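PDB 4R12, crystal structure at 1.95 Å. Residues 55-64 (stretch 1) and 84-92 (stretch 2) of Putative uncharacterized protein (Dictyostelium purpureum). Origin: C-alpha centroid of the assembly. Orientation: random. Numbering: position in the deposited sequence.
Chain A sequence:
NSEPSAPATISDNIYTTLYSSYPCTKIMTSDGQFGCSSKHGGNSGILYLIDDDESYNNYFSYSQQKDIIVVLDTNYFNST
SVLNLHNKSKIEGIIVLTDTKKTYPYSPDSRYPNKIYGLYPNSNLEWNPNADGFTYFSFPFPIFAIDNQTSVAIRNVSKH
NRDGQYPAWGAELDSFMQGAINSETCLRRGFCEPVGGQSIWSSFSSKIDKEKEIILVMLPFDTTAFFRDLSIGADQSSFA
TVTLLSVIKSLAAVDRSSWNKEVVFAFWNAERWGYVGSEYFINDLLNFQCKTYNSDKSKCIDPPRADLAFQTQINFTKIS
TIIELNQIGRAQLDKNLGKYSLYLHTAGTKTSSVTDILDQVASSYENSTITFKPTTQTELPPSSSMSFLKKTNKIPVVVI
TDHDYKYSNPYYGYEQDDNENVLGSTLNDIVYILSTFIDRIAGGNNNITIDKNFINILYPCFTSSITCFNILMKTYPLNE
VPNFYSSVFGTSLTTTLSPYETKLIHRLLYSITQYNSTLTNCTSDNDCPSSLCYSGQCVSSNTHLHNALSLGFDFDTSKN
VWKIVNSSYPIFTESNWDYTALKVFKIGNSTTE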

# COMPACT_ATOMS: atom_id res chain seq x y z
N SER A 55 10.96 -34.43 -1.11
CA SER A 55 9.67 -34.42 -0.44
C SER A 55 8.59 -33.88 -1.37
O SER A 55 7.42 -34.26 -1.27
N TYR A 56 8.99 -33.02 -2.30
CA TYR A 56 8.07 -32.54 -3.33
C TYR A 56 7.56 -33.73 -4.16
O TYR A 56 6.35 -33.96 -4.25
N ASN A 57 8.48 -34.47 -4.76
CA ASN A 57 8.12 -35.63 -5.58
C ASN A 57 7.40 -36.73 -4.81
O ASN A 57 6.51 -37.39 -5.35
N ASN A 58 7.77 -36.92 -3.55
CA ASN A 58 7.13 -37.95 -2.73
C ASN A 58 5.72 -37.57 -2.27
O ASN A 58 5.06 -38.33 -1.56
N TYR A 59 5.27 -36.38 -2.67
CA TYR A 59 3.90 -35.98 -2.37
C TYR A 59 2.91 -36.71 -3.27
O TYR A 59 1.83 -37.10 -2.83
N PHE A 60 3.29 -36.91 -4.53
CA PHE A 60 2.38 -37.48 -5.52
C PHE A 60 2.04 -38.94 -5.22
O PHE A 60 1.02 -39.45 -5.70
N SER A 61 2.88 -39.59 -4.42
CA SER A 61 2.71 -41.01 -4.12
C SER A 61 2.44 -41.26 -2.64
O SER A 61 2.67 -42.35 -2.14
N TYR A 62 1.95 -40.23 -1.96
CA TYR A 62 1.72 -40.30 -0.52
C TYR A 62 0.24 -40.43 -0.19
O TYR A 62 -0.53 -39.49 -0.40
N SER A 63 -0.17 -41.59 0.31
CA SER A 63 -1.58 -41.83 0.62
C SER A 63 -1.81 -42.48 1.99
O SER A 63 -2.77 -43.23 2.17
N GLN A 64 -0.95 -42.16 2.95
CA GLN A 64 -1.11 -42.61 4.33
C GLN A 64 -2.38 -42.00 4.94
O GLN A 64 -2.92 -42.50 5.93
N ASN A 84 0.90 -27.83 -9.28
CA ASN A 84 1.24 -29.20 -9.67
C ASN A 84 0.95 -30.24 -8.61
O ASN A 84 1.01 -31.44 -8.88
N LEU A 85 0.64 -29.79 -7.41
CA LEU A 85 0.31 -30.70 -6.33
C LEU A 85 -1.05 -31.33 -6.58
O LEU A 85 -2.03 -30.97 -5.95
N HIS A 86 -1.10 -32.26 -7.53
CA HIS A 86 -2.28 -33.09 -7.75
C HIS A 86 -2.12 -34.40 -6.98
O HIS A 86 -1.10 -35.08 -7.11
N ASN A 87 -3.07 -34.77 -6.15
CA ASN A 87 -2.98 -35.97 -5.33
C ASN A 87 -4.30 -36.72 -5.22
O ASN A 87 -5.36 -36.15 -5.38
N LYS A 88 -4.25 -38.01 -4.98
CA LYS A 88 -5.48 -38.80 -4.85
C LYS A 88 -6.08 -38.50 -3.49
O LYS A 88 -7.27 -38.53 -3.29
N SER A 89 -5.21 -38.19 -2.56
CA SER A 89 -5.60 -37.58 -1.34
C SER A 89 -5.96 -36.19 -1.78
O SER A 89 -5.61 -35.79 -2.87
N LYS A 90 -6.70 -35.48 -0.96
CA LYS A 90 -7.09 -34.15 -1.33
C LYS A 90 -6.38 -33.22 -0.39
O LYS A 90 -6.28 -33.50 0.79
N ILE A 91 -5.85 -32.15 -0.94
CA ILE A 91 -5.13 -31.16 -0.17
C ILE A 91 -6.13 -30.31 0.54
O ILE A 91 -7.01 -29.82 -0.05
N GLU A 92 -5.98 -30.16 1.83
CA GLU A 92 -6.98 -29.45 2.64
C GLU A 92 -6.51 -28.06 3.07
O GLU A 92 -7.28 -27.26 3.60

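The contact between residues 55-64 and 84-92 buries 574 Å² in total and is built around three aromatic side chains of the first stretch, which reach across to a largely irregular second stretch. Tyr59 gives the largest share. Its CA-to-CB bond runs sideways, but the t rotamer (chi1 173°, chi2 76°) carries the ring to the partner, where Tyr59 CE2 lies 3.7 Å from Leu85 CB. Farther along, the hydroxyl enters an apolar setting: Tyr59 OH is 3.5 Å from Asn87 CB and 3.7 Å from Ile91 CB. Buried here, this oxygen has no polar partner in the model, so its contribution is one of packing. Tyr56, also t (chi1 -174°), starts sideways as well and extends its ring until Tyr56 CE2 is 3.7 Å from Leu85 CD2. Leu85, in the m,t rotamer, thus meets both tyrosines and forms the apolar centre of the contact. The CA-to-CB bond of Asn84 points toward the first stretch, and Asn84 CB lies at the edge of the Tyr56 ring, 3.2 Å from Tyr56 OH; that hydroxyl finds its hydrogen bond elsewhere in the structure.

Phe60 approaches differently. Its CA-to-CB bond points away, yet with chi1 at -61° (m) the ring comes back to the second stretch and meets backbone oxygens. The ring edge faces Asn84 O, with Phe60 CE2 3.0 Å from Asn84 O, while Phe60 CD2 is 3.5 Å from His86 O. The CA-to-CB bond of His86 itself points away from the first stretch.

The polar contacts use main-chain oxygens of the turn from Tyr59 to Tyr62 as acceptors. Lys88 begins sideways, but its chain, with chi1 -36° and an off-rotamer chi2 of 125°, brings the ammonium group to the turn, where Lys88 NZ donates a very short hydrogen bond of 2.3 Å to Phe60 O. The CA-to-CB bond of Asn87 points toward the first stretch, and the side chain is a t rotamer (chi1 -172°). Asn87 ND2 makes a weak but nearly linear hydrogen bond to Tyr62 O, at 3.4 Å and 171°. Although Asn87 ND2 is nearer to Tyr59 O, at 2.9 Å, the angle there is poor and no hydrogen bond results; the same nitrogen lies over one face of the Tyr59 ring. The other end of the amide is held within its own stretch, where Ser89 N donates to Asn87 OD1 at a very short 2.4 Å.

The CA-to-CB bond of Ser89 (m) also points toward the first stretch, placing Ser89 OG 3.6 Å from Tyr62 O and 3.9 Å from Ser63 CA.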

# COMPACT_ATOMS: atom_id res chain seq x y z
CB SER A 55 9.72 -33.61 0.86
OG SER A 55 10.26 -32.31 0.66
CB TYR A 56 8.73 -31.50 -4.23
CG TYR A 56 7.74 -30.88 -5.20
CD1 TYR A 56 7.49 -31.47 -6.43
CD2 TYR A 56 7.04 -29.73 -4.87
CE1 TYR A 56 6.58 -30.94 -7.30
CE2 TYR A 56 6.12 -29.18 -5.74
CZ TYR A 56 5.89 -29.80 -6.95
OH TYR A 56 4.99 -29.27 -7.84
CB ASN A 57 9.37 -36.22 -6.24
CG ASN A 57 9.96 -35.31 -7.29
OD1 ASN A 57 9.24 -34.59 -7.99
ND2 ASN A 57 11.29 -35.33 -7.41
CB ASN A 58 8.00 -38.28 -1.52
CG ASN A 58 9.28 -39.01 -1.91
OD1 ASN A 58 9.37 -39.57 -3.00
ND2 ASN A 58 10.26 -39.01 -1.01
CB TYR A 59 3.73 -34.47 -2.53
CG TYR A 59 2.30 -34.02 -2.39
CD1 TYR A 59 1.70 -33.94 -1.15
CD2 TYR A 59 1.55 -33.67 -3.51
CE1 TYR A 59 0.38 -33.53 -1.01
CE2 TYR A 59 0.23 -33.26 -3.39
CZ TYR A 59 -0.35 -33.19 -2.14
OH TYR A 59 -1.66 -32.78 -2.01
CB PHE A 60 2.99 -37.38 -6.92
CG PHE A 60 3.25 -35.97 -7.36
CD1 PHE A 60 4.45 -35.34 -7.07
CD2 PHE A 60 2.29 -35.27 -8.08
CE1 PHE A 60 4.69 -34.04 -7.47
CE2 PHE A 60 2.53 -33.97 -8.49
CZ PHE A 60 3.73 -33.35 -8.19
CB SER A 61 3.96 -41.78 -4.56
OG SER A 61 4.43 -41.32 -5.81
CB TYR A 62 2.30 -39.06 0.16
CG TYR A 62 2.03 -38.95 1.65
CD1 TYR A 62 2.86 -39.56 2.58
CD2 TYR A 62 0.96 -38.21 2.13
CE1 TYR A 62 2.62 -39.45 3.94
CE2 TYR A 62 0.71 -38.10 3.49
CZ TYR A 62 1.54 -38.72 4.39
OH TYR A 62 1.30 -38.61 5.74
CB SER A 63 -2.23 -42.68 -0.48
OG SER A 63 -1.34 -43.68 -0.94
CB GLN A 64 0.14 -42.22 5.15
CG GLN A 64 -0.03 -42.17 6.67
CD GLN A 64 1.22 -41.68 7.37
OE1 GLN A 64 2.33 -41.81 6.85
NE2 GLN A 64 1.06 -41.11 8.56
CB ASN A 84 2.71 -29.29 -10.04
CG ASN A 84 2.96 -29.00 -11.47
OD1 ASN A 84 2.11 -29.29 -12.32
ND2 ASN A 84 4.12 -28.43 -11.77
CB LEU A 85 0.33 -29.98 -4.99
CG LEU A 85 1.67 -29.31 -4.69
CD1 LEU A 85 1.65 -28.58 -3.35
CD2 LEU A 85 2.79 -30.34 -4.74
CB HIS A 86 -2.51 -33.39 -9.24
CG HIS A 86 -2.19 -32.24 -10.16
ND1 HIS A 86 -2.92 -31.07 -10.17
CD2 HIS A 86 -1.23 -32.10 -11.11
CE1 HIS A 86 -2.42 -30.26 -11.09
NE2 HIS A 86 -1.40 -30.85 -11.67
CB ASN A 87 -2.50 -35.61 -3.93
CG ASN A 87 -2.18 -36.81 -3.09
OD1 ASN A 87 -2.95 -37.76 -3.04
ND2 ASN A 87 -1.05 -36.77 -2.41
CB LYS A 88 -5.15 -40.27 -4.98
CG LYS A 88 -4.05 -40.54 -5.98
CD LYS A 88 -2.92 -41.33 -5.35
CE LYS A 88 -2.06 -40.43 -4.48
NZ LYS A 88 -1.24 -39.53 -5.32
CB SER A 89 -4.41 -37.54 -0.40
OG SER A 89 -4.08 -38.83 0.05
CB LYS A 90 -8.59 -33.98 -1.28
CG LYS A 90 -9.14 -32.93 -2.23
CD LYS A 90 -10.27 -32.16 -1.57
CE LYS A 90 -11.45 -31.95 -2.51
NZ LYS A 90 -11.32 -30.82 -3.48
CB ILE A 91 -4.28 -30.30 -1.09
CG1 ILE A 91 -3.57 -29.24 -0.30
CG2 ILE A 91 -5.14 -29.68 -2.16
CD1 ILE A 91 -2.36 -28.74 -1.03
CB GLU A 92 -7.34 -30.29 3.87
CG GLU A 92 -8.05 -31.59 3.52
CD GLU A 92 -9.43 -31.37 2.90
OE1 GLU A 92 -9.95 -30.25 3.00
OE2 GLU A 92 -9.98 -32.34 2.32